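Local coordinates for protein putative N-acetylmuramoyl-L-alanine amidase,autolysin cwp6 (PDB 5J72) that probably cleaves the amide bond between N-acetylmuramic acid and L-alanine in peptidoglycan, as a zinc-containing autolysin that also carries three CWB2 cell wall-binding modules, at residues I324-Q327 with I328-A332; I263-G266 with Y267-E270; V295-G298 with T299-L303. All blocks are in the same frame, centred on the assembly; numbering follows the deposited sequence.

Contact 1 of 3, residues I324-Q327 with I328-A332. With CA (calcium ion), chain D.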
ATOM      1  N   ILE A 324       5.577  15.187 -20.074  1.00 28.12           N
ATOM      2  CA  ILE A 324       4.591  14.109 -20.364  1.00 24.44           C
ATOM      3  C   ILE A 324       3.221  14.561 -19.893  1.00 27.31           C
ATOM      4  O   ILE A 324       2.225  14.213 -20.517  1.00 28.52           O
ATOM      5  CB  ILE A 324       5.082  12.783 -19.742  1.00 31.36           C
ATOM      6  CG1 ILE A 324       4.252  11.584 -20.366  1.00 32.41           C
ATOM      7  CG2 ILE A 324       5.015  12.862 -18.206  1.00 29.30           C
ATOM      8  CD1 ILE A 324       4.673  10.260 -19.824  1.00 31.48           C
ATOM      9  N   ILE A 325       3.127  15.356 -18.803  1.00 26.07           N
ATOM     10  CA  ILE A 325       1.793  15.828 -18.410  1.00 28.13           C
ATOM     11  C   ILE A 325       1.190  16.716 -19.529  1.00 29.41           C
ATOM     12  O   ILE A 325       0.011  16.638 -19.840  1.00 29.23           O
ATOM     13  CB  ILE A 325       1.883  16.567 -17.053  1.00 28.55           C
ATOM     14  CG1 ILE A 325       2.292  15.548 -15.961  1.00 28.89           C
ATOM     15  CG2 ILE A 325       0.566  17.258 -16.712  1.00 27.01           C
ATOM     16  CD1 ILE A 325       2.192  16.090 -14.535  1.00 34.87           C
ATOM     17  N   ASP A 326       2.009  17.558 -20.124  1.00 31.71           N
ATOM     18  CA  ASP A 326       1.555  18.396 -21.214  1.00 35.32           C
ATOM     19  C   ASP A 326       1.072  17.543 -22.374  1.00 34.18           C
ATOM     20  O   ASP A 326       0.022  17.839 -22.945  1.00 34.33           O
ATOM     21  CB  ASP A 326       2.720  19.234 -21.744  1.00 42.06           C
ATOM     22  CG  ASP A 326       2.241  20.026 -22.949  1.00 57.80           C
ATOM     23  OD1 ASP A 326       2.623  19.668 -24.101  1.00 61.61           O
ATOM     24  OD2 ASP A 326       1.472  20.987 -22.750  1.00 63.60           O
ATOM     25  N   GLN A 327       1.849  16.516 -22.750  1.00 30.01           N
ATOM     26  CA  GLN A 327       1.493  15.610 -23.863  1.00 28.07           C
ATOM     27  C   GLN A 327       0.153  14.934 -23.617  1.00 29.63           C
ATOM     28  O   GLN A 327      -0.738  14.986 -24.470  1.00 27.89           O
ATOM     29  CB  GLN A 327       2.543  14.530 -23.987  1.00 25.98           C
ATOM     30  CG  GLN A 327       2.254  13.578 -25.148  1.00 30.28           C
ATOM     31  CD  GLN A 327       3.248  12.418 -25.176  1.00 36.43           C
ATOM     32  OE1 GLN A 327       3.519  11.783 -24.160  1.00 36.90           O
ATOM     33  NE2 GLN A 327       3.772  12.056 -26.353  1.00 35.49           N
ATOM     34  N   ILE A 328       0.000  14.333 -22.417  1.00 26.56           N
ATOM     35  CA  ILE A 328      -1.212  13.577 -22.116  1.00 25.16           C
ATOM     36  C   ILE A 328      -2.381  14.459 -21.768  1.00 26.61           C
ATOM     37  O   ILE A 328      -3.535  14.161 -22.127  1.00 27.95           O
ATOM     38  CB  ILE A 328      -0.886  12.561 -20.987  1.00 25.96           C
ATOM     39  CG1 ILE A 328       0.225  11.606 -21.470  1.00 24.21           C
ATOM     40  CG2 ILE A 328      -2.206  11.816 -20.589  1.00 24.78           C
ATOM     41  CD1 ILE A 328      -0.166  10.862 -22.795  1.00 27.29           C
ATOM     42  N   SER A 329      -2.124  15.565 -21.059  1.00 28.20           N
ATOM     43  CA  SER A 329      -3.198  16.486 -20.765  1.00 27.62           C
ATOM     44  C   SER A 329      -3.907  16.914 -22.047  1.00 26.31           C
ATOM     45  O   SER A 329      -5.105  17.184 -22.018  1.00 27.39           O
ATOM     46  CB  SER A 329      -2.638  17.755 -20.101  1.00 30.24           C
ATOM     47  OG  SER A 329      -3.718  18.569 -19.666  1.00 35.27           O
ATOM     48  N   LYS A 330      -3.173  17.033 -23.157  1.00 25.78           N
ATOM     49  CA  LYS A 330      -3.769  17.472 -24.448  1.00 27.32           C
ATOM     50  C   LYS A 330      -4.695  16.416 -25.060  1.00 31.48           C
ATOM     51  O   LYS A 330      -5.571  16.764 -25.874  1.00 30.99           O
ATOM     52  CB  LYS A 330      -2.642  17.798 -25.418  1.00 28.35           C
ATOM     53  CG  LYS A 330      -2.016  19.126 -25.056  1.00 28.77           C
ATOM     54  CD  LYS A 330      -0.892  19.521 -25.972  1.00 31.94           C
ATOM     55  CE  LYS A 330      -0.482  20.914 -25.562  1.00 40.15           C
ATOM     56  NZ  LYS A 330       0.941  21.151 -25.846  1.00 44.44           N
ATOM     57  N   ILE A 331      -4.531  15.136 -24.675  1.00 29.54           N
ATOM     58  CA  ILE A 331      -5.409  14.102 -25.265  1.00 31.69           C
ATOM     59  C   ILE A 331      -6.346  13.446 -24.222  1.00 33.83           C
ATOM     60  O   ILE A 331      -7.095  12.562 -24.595  1.00 35.79           O
ATOM     61  CB  ILE A 331      -4.612  13.013 -26.054  1.00 30.74           C
ATOM     62  CG1 ILE A 331      -3.568  12.300 -25.131  1.00 29.33           C
ATOM     63  CG2 ILE A 331      -3.941  13.667 -27.250  1.00 28.05           C
ATOM     64  CD1 ILE A 331      -3.177  10.867 -25.631  1.00 27.90           C
ATOM     65  N   ALA A 332      -6.331  13.870 -22.946  1.00 30.08           N
ATOM     66  CA  ALA A 332      -7.255  13.323 -21.947  1.00 27.65           C
ATOM     67  C   ALA A 332      -8.198  14.462 -21.469  1.00 28.19           C
ATOM     68  O   ALA A 332      -7.738  15.593 -21.413  1.00 26.30           O
ATOM     69  CB  ALA A 332      -6.463  12.794 -20.756  1.00 27.01           C
TER
HETATM   70 CA    CA D 702      -7.416  17.711 -22.626  1.00 60.14          CA
HETATM   71  O   HOH W   1      -8.394  18.708 -20.950  1.00 31.70           O

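Contact 2 of 3, residues I263-G266 with Y267-E270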
ATOM      1  N   ILE A 263      -0.295   6.351 -15.373  1.00 19.18           N
ATOM      2  CA  ILE A 263       1.029   6.298 -16.008  1.00 20.02           C
ATOM      3  C   ILE A 263       2.150   6.157 -14.989  1.00 21.24           C
ATOM      4  O   ILE A 263       2.127   6.811 -13.915  1.00 20.52           O
ATOM      5  CB  ILE A 263       1.201   7.630 -16.790  1.00 24.40           C
ATOM      6  CG1 ILE A 263       0.174   7.688 -17.932  1.00 26.46           C
ATOM      7  CG2 ILE A 263       2.614   7.720 -17.331  1.00 22.79           C
ATOM      8  CD1 ILE A 263       0.044   9.121 -18.535  1.00 25.77           C
ATOM      9  N   ALA A 264       3.125   5.338 -15.290  1.00 17.07           N
ATOM     10  CA  ALA A 264       4.328   5.225 -14.448  1.00 20.46           C
ATOM     11  C   ALA A 264       5.533   5.161 -15.414  1.00 22.98           C
ATOM     12  O   ALA A 264       5.368   4.804 -16.604  1.00 21.11           O
ATOM     13  CB  ALA A 264       4.315   3.943 -13.587  1.00 22.26           C
ATOM     14  N   ASN A 265       6.732   5.506 -14.901  1.00 24.83           N
ATOM     15  CA  ASN A 265       7.949   5.437 -15.724  1.00 25.69           C
ATOM     16  C   ASN A 265       8.316   3.945 -15.832  1.00 24.39           C
ATOM     17  O   ASN A 265       8.495   3.312 -14.829  1.00 24.72           O
ATOM     18  CB  ASN A 265       9.053   6.276 -15.073  1.00 26.30           C
ATOM     19  CG  ASN A 265      10.264   6.345 -15.963  1.00 32.17           C
ATOM     20  OD1 ASN A 265      10.801   5.291 -16.335  1.00 29.24           O
ATOM     21  ND2 ASN A 265      10.734   7.541 -16.346  1.00 29.48           N
ATOM     22  N   GLY A 266       8.373   3.401 -17.067  1.00 23.34           N
ATOM     23  CA  GLY A 266       8.616   1.977 -17.280  1.00 23.87           C
ATOM     24  C   GLY A 266       9.833   1.429 -16.597  1.00 26.66           C
ATOM     25  O   GLY A 266       9.768   0.401 -15.929  1.00 23.83           O
ATOM     26  N   TYR A 267      11.001   2.108 -16.772  1.00 27.21           N
ATOM     27  CA  TYR A 267      12.224   1.576 -16.200  1.00 29.23           C
ATOM     28  C   TYR A 267      12.620   2.271 -14.896  1.00 31.46           C
ATOM     29  O   TYR A 267      13.329   1.682 -14.076  1.00 32.83           O
ATOM     30  CB  TYR A 267      13.390   1.664 -17.243  1.00 27.44           C
ATOM     31  CG  TYR A 267      13.215   0.613 -18.315  1.00 29.51           C
ATOM     32  CD1 TYR A 267      13.767  -0.652 -18.172  1.00 32.74           C
ATOM     33  CD2 TYR A 267      12.464   0.873 -19.459  1.00 34.76           C
ATOM     34  CE1 TYR A 267      13.574  -1.633 -19.138  1.00 33.27           C
ATOM     35  CE2 TYR A 267      12.266  -0.103 -20.427  1.00 34.09           C
ATOM     36  CZ  TYR A 267      12.823  -1.351 -20.260  1.00 40.00           C
ATOM     37  OH  TYR A 267      12.628  -2.318 -21.213  1.00 55.38           O
ATOM     38  N   ALA A 268      12.166   3.494 -14.674  1.00 30.83           N
ATOM     39  CA  ALA A 268      12.579   4.110 -13.423  1.00 31.91           C
ATOM     40  C   ALA A 268      11.424   4.137 -12.408  1.00 37.36           C
ATOM     41  O   ALA A 268      11.635   4.608 -11.294  1.00 38.59           O
ATOM     42  CB  ALA A 268      13.044   5.547 -13.682  1.00 34.75           C
ATOM     43  N   GLY A 269      10.201   3.636 -12.764  1.00 34.55           N
ATOM     44  CA  GLY A 269       9.111   3.704 -11.801  1.00 30.31           C
ATOM     45  C   GLY A 269       8.432   2.380 -11.578  1.00 28.20           C
ATOM     46  O   GLY A 269       7.201   2.281 -11.593  1.00 26.77           O
ATOM     47  N   GLU A 270       9.242   1.346 -11.385  1.00 28.21           N
ATOM     48  CA  GLU A 270       8.700   0.016 -11.146  1.00 30.62           C
ATOM     49  C   GLU A 270       7.819   0.029  -9.884  1.00 28.97           C
ATOM     50  O   GLU A 270       6.734  -0.561  -9.891  1.00 26.04           O
ATOM     51  CB  GLU A 270       9.847  -0.992 -10.976  1.00 32.68           C
ATOM     52  CG  GLU A 270      10.541  -1.284 -12.306  1.00 36.92           C
ATOM     53  CD  GLU A 270      11.728  -2.286 -12.166  1.00 47.17           C
ATOM     54  OE1 GLU A 270      12.366  -2.585 -13.205  1.00 47.40           O
ATOM     55  OE2 GLU A 270      11.991  -2.782 -11.042  1.00 48.16           O
TER
HETATM   56  O   HOH W   2      11.034   3.970 -19.019  1.00 29.68           O

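Contact 3 of 3, residues V295-G298 with T299-L303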
ATOM      1  N   VAL A 295       5.067   9.401 -23.624  1.00 28.48           N
ATOM      2  CA  VAL A 295       4.832   7.964 -23.826  1.00 34.69           C
ATOM      3  C   VAL A 295       5.379   7.712 -25.275  1.00 37.97           C
ATOM      4  O   VAL A 295       5.426   8.670 -26.059  1.00 35.02           O
ATOM      5  CB  VAL A 295       3.331   7.614 -23.749  1.00 34.68           C
ATOM      6  CG1 VAL A 295       2.775   8.033 -22.367  1.00 32.40           C
ATOM      7  CG2 VAL A 295       2.534   8.310 -24.877  1.00 33.40           C
ATOM      8  N   PRO A 296       5.783   6.492 -25.666  1.00 37.30           N
ATOM      9  CA  PRO A 296       6.286   6.226 -27.040  1.00 37.98           C
ATOM     10  C   PRO A 296       5.210   6.551 -28.049  1.00 37.20           C
ATOM     11  O   PRO A 296       4.012   6.567 -27.727  1.00 33.91           O
ATOM     12  CB  PRO A 296       6.622   4.721 -26.996  1.00 41.21           C
ATOM     13  CG  PRO A 296       6.902   4.465 -25.498  1.00 42.60           C
ATOM     14  CD  PRO A 296       5.844   5.288 -24.825  1.00 40.69           C
ATOM     15  N   GLN A 297       5.606   6.767 -29.319  1.00 36.12           N
ATOM     16  CA  GLN A 297       4.642   7.167 -30.331  1.00 36.27           C
ATOM     17  C   GLN A 297       3.507   6.197 -30.530  1.00 32.89           C
ATOM     18  O   GLN A 297       2.369   6.615 -30.735  1.00 29.96           O
ATOM     19  CB  GLN A 297       5.386   7.361 -31.706  1.00 41.09           C
ATOM     20  CG  GLN A 297       4.504   7.996 -32.827  1.00 52.29           C
ATOM     21  CD  GLN A 297       3.996   9.404 -32.485  1.00 59.68           C
ATOM     22  OE1 GLN A 297       4.731  10.260 -31.975  1.00 59.45           O
ATOM     23  NE2 GLN A 297       2.707   9.669 -32.737  1.00 63.05           N
ATOM     24  N   GLY A 298       3.810   4.881 -30.530  1.00 31.73           N
ATOM     25  CA  GLY A 298       2.750   3.907 -30.740  1.00 32.45           C
ATOM     26  C   GLY A 298       1.689   4.034 -29.656  1.00 28.78           C
ATOM     27  O   GLY A 298       0.488   4.004 -29.947  1.00 29.91           O
ATOM     28  N   THR A 299       2.128   4.173 -28.414  1.00 29.46           N
ATOM     29  CA  THR A 299       1.168   4.351 -27.288  1.00 29.74           C
ATOM     30  C   THR A 299       0.374   5.620 -27.483  1.00 27.84           C
ATOM     31  O   THR A 299      -0.869   5.631 -27.415  1.00 28.15           O
ATOM     32  CB  THR A 299       1.967   4.389 -26.018  1.00 29.75           C
ATOM     33  OG1 THR A 299       2.701   3.157 -25.965  1.00 29.68           O
ATOM     34  CG2 THR A 299       1.091   4.507 -24.769  1.00 26.98           C
ATOM     35  N   TYR A 300       1.100   6.720 -27.775  1.00 30.34           N
ATOM     36  CA  TYR A 300       0.430   8.005 -28.005  1.00 27.63           C
ATOM     37  C   TYR A 300      -0.619   7.900 -29.095  1.00 28.70           C
ATOM     38  O   TYR A 300      -1.737   8.398 -28.934  1.00 30.15           O
ATOM     39  CB  TYR A 300       1.500   9.094 -28.330  1.00 29.97           C
ATOM     40  CG  TYR A 300       0.855  10.448 -28.557  1.00 33.72           C
ATOM     41  CD1 TYR A 300       0.488  11.251 -27.484  1.00 34.78           C
ATOM     42  CD2 TYR A 300       0.587  10.909 -29.846  1.00 37.73           C
ATOM     43  CE1 TYR A 300      -0.132  12.495 -27.684  1.00 31.57           C
ATOM     44  CE2 TYR A 300      -0.037  12.142 -30.062  1.00 34.31           C
ATOM     45  CZ  TYR A 300      -0.388  12.935 -28.981  1.00 35.77           C
ATOM     46  OH  TYR A 300      -0.975  14.168 -29.209  1.00 33.05           O
ATOM     47  N   ASN A 301      -0.313   7.222 -30.241  1.00 30.48           N
ATOM     48  CA  ASN A 301      -1.328   7.172 -31.312  1.00 30.55           C
ATOM     49  C   ASN A 301      -2.554   6.414 -30.894  1.00 30.57           C
ATOM     50  O   ASN A 301      -3.666   6.812 -31.225  1.00 29.89           O
ATOM     51  CB  ASN A 301      -0.730   6.533 -32.642  1.00 33.18           C
ATOM     52  CG  ASN A 301       0.385   7.397 -33.234  1.00 39.49           C
ATOM     53  OD1 ASN A 301       0.310   8.627 -33.116  1.00 46.04           O
ATOM     54  ND2 ASN A 301       1.487   6.861 -33.785  1.00 42.23           N
ATOM     55  N   TRP A 302      -2.388   5.323 -30.159  1.00 29.91           N
ATOM     56  CA  TRP A 302      -3.578   4.552 -29.724  1.00 27.34           C
ATOM     57  C   TRP A 302      -4.345   5.352 -28.654  1.00 25.71           C
ATOM     58  O   TRP A 302      -5.566   5.477 -28.757  1.00 26.75           O
ATOM     59  CB  TRP A 302      -3.067   3.189 -29.187  1.00 26.62           C
ATOM     60  CG  TRP A 302      -4.182   2.257 -28.802  1.00 25.69           C
ATOM     61  CD1 TRP A 302      -4.947   1.500 -29.630  1.00 29.98           C
ATOM     62  CD2 TRP A 302      -4.696   2.039 -27.479  1.00 29.04           C
ATOM     63  NE1 TRP A 302      -5.908   0.847 -28.929  1.00 32.50           N
ATOM     64  CE2 TRP A 302      -5.774   1.145 -27.596  1.00 32.56           C
ATOM     65  CE3 TRP A 302      -4.329   2.504 -26.194  1.00 30.38           C
ATOM     66  CZ2 TRP A 302      -6.505   0.701 -26.485  1.00 30.19           C
ATOM     67  CZ3 TRP A 302      -5.051   2.065 -25.097  1.00 26.06           C
ATOM     68  CH2 TRP A 302      -6.132   1.171 -25.251  1.00 26.80           C
ATOM     69  N   LEU A 303      -3.651   5.906 -27.648  1.00 26.60           N
ATOM     70  CA  LEU A 303      -4.341   6.682 -26.599  1.00 23.58           C
ATOM     71  C   LEU A 303      -5.090   7.865 -27.215  1.00 25.23           C
ATOM     72  O   LEU A 303      -6.186   8.196 -26.773  1.00 26.36           O
ATOM     73  CB  LEU A 303      -3.310   7.238 -25.616  1.00 25.04           C
ATOM     74  CG  LEU A 303      -2.596   6.193 -24.727  1.00 28.05           C
ATOM     75  CD1 LEU A 303      -1.564   6.966 -23.914  1.00 24.56           C
ATOM     76  CD2 LEU A 303      -3.626   5.409 -23.811  1.00 25.48           C
TER

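Contact 1 of 3, residues I324-Q327 with I328-A332
Ile328 closes a regular alpha-helical turn on Ile324, its N lying 2.9 Å from Ile324 O with the N-H pointing almost straight at the oxygen (169°), whereas two residues further on the bond from Lys330 N to Asp326 O has stretched to 3.3 Å and is weak. This is the last turn of helix 322-329 and what follows it; the helix is the crossover of a beta-alpha-beta unit between the parallel strands 308-314 and 334-341 of a CWB2 module. On the buried side, Ile324 and Ile328 lie side by side and point the same way, their CG1 atoms 4.2 Å apart. Ile328 and Ile325 also pack on Tyr313 of strand 308-314.

The solvent side carries an i to i+4 salt bridge between Asp326 and Lys330. The lysine reaches back toward the start of the helix with an extended chain beyond CG, so that NZ sits 2.8 Å from Asp326 OD1, on its syn lone pair, and makes a weaker bond to OD2. Between these two flanks, Gln327 has CG anti to the backbone N (chi1 -178°) and an extended chain, which together carry its carboxamide out to the 295-303 region, where OE1 accepts a hydrogen bond from Val295 N.

Farther on the chain turns round a calcium ion: after Ile331 N has bonded to Ile328 O, the carbonyls of two residues three apart converge on the metal. Ser329 O and Ala332 O each bind calcium at 2.5 Å, and water 1 joins them at 2.2 Å.

Contact 2 of 3, residues I263-G266 with Y267-E270
Asn265 and Ala268 meet where strand 260-265 of the parallel CWB2 sheet gives way to helix 270-283, in a tight strand-to-helix connection built on an Asx motif, with the Asx turn closed weakly by Tyr267 N: the asparagine carboxamide oxygen accepts backbone N-H groups from the residues just ahead of it.

Ala268 N donates to Asn265 OD1 over 2.8 Å, fairly straight at 162°, yet it arrives well above the plane of the carbonyl, 49° out of it. Tyr267 N approaches the same OD1 at 3.2 Å, a bent and weak bond. The side chain can fold over the turn because its CG stands anti to the backbone N (chi1 -174°), which sets the amide beside the carbonyl end of its own residue. In the backbone, Gly269 N makes a short but strongly bent, weak bond to Asn265 O. At the other end of the amide, Asn265 ND2 donates to Ser319 O of a neighbouring loop, so both ends of the group are held and its rotation is fixed.

Water adds a second route round the turn. Water 2 donates to Asn265 OD1 and accepts from Tyr267 N at 2.9 Å, so that the tyrosine N-H is shared between the water and the carboxamide.

Van der Waals contacts are slighter: Ala268 CB rests 3.5 Å from Asn265 OD1, and Ala264 CB lies 3.9 Å from the O of Gly269, the N-cap residue of the helix. The charged group at the helix start is tied outside the turn, Glu270 OE1 pairing with Arg241 NH1, which also bonds to Gly266 O. Closer in, the methylene Glu270 CG lies 4.1 Å from that same Gly266 O.

Contact 3 of 3, residues V295-G298 with T299-L303
Val295 and Tyr300 pack against each other at the N-terminal start of helix 297-306, where Pro296 holds the N-cap position in this CWB2 module. Pro296 lends its carbonyl to the first turn: Tyr300 N donates to Pro296 O at 2.9 Å in a nearly straight bond. Asn301 N to Gln297 O and Trp302 N to Gly298 O carry the helical pattern onward.

Val295 takes a rotamer with CG1 anti to the carbonyl carbon and CG2 between the backbone N and that carbon, which lays CG2 against the first turn, 3.7 Å from Tyr300 CB and near the plane of the tyrosine ring at its edge, while Leu303 CD1 is a looser neighbour at 4.4 Å. The valine and tyrosine side chains cross at about a right angle. Thr299 CG2 lies 4.0 Å from Val295 CB, and the threonine side chain runs beside the ring of Pro296, with OG1 nearest CD. Farther along, Trp302 swings off to helix 241-253, where it packs on Leu246 and Ala249.

On the exposed flank, Gln297 and Asn301 make the side-chain hydrogen bond of this turn. Gln297 leaves the backbone with CG anti to N, then bends at chi2 (61°), which folds its amide back along the helix toward the residue four ahead. The two amide planes stand 45° apart, and Asn301 OD1 lies in the plane of the glutamine amide although the N-H is tilted from the asparagine carbonyl plane. The bond is short and bent, Gln297 NE2 to Asn301 OD1 measuring 2.6 Å at 134°.

How the contacts relate
Three separate pieces of one CWB2 module lie in series along the chain. Contact 2 ends strand 260-265, contact 3 starts helix 297-306 and contact 1 spans the last turn of helix 322-329 and what follows. Contacts 1 and 3 are closest, centres 11 Å apart: Gln327 NE2 lies 3.6 Å from Tyr300 CD1, and Ile331 CD1 packs 3.6 Å from Leu303 CB. Contact 2 packs directly against the helix of contact 1, with Ile263 CD1 3.9 Å from Ile328 CG1, but does not touch contact 3, whose nearest atoms are about 5 Å away. Calcium belongs to contact 1, and the Tyr300 side chain of contact 3 is about 10 Å from it. The zinc site of His460, Glu477 and His530 belongs to none of them.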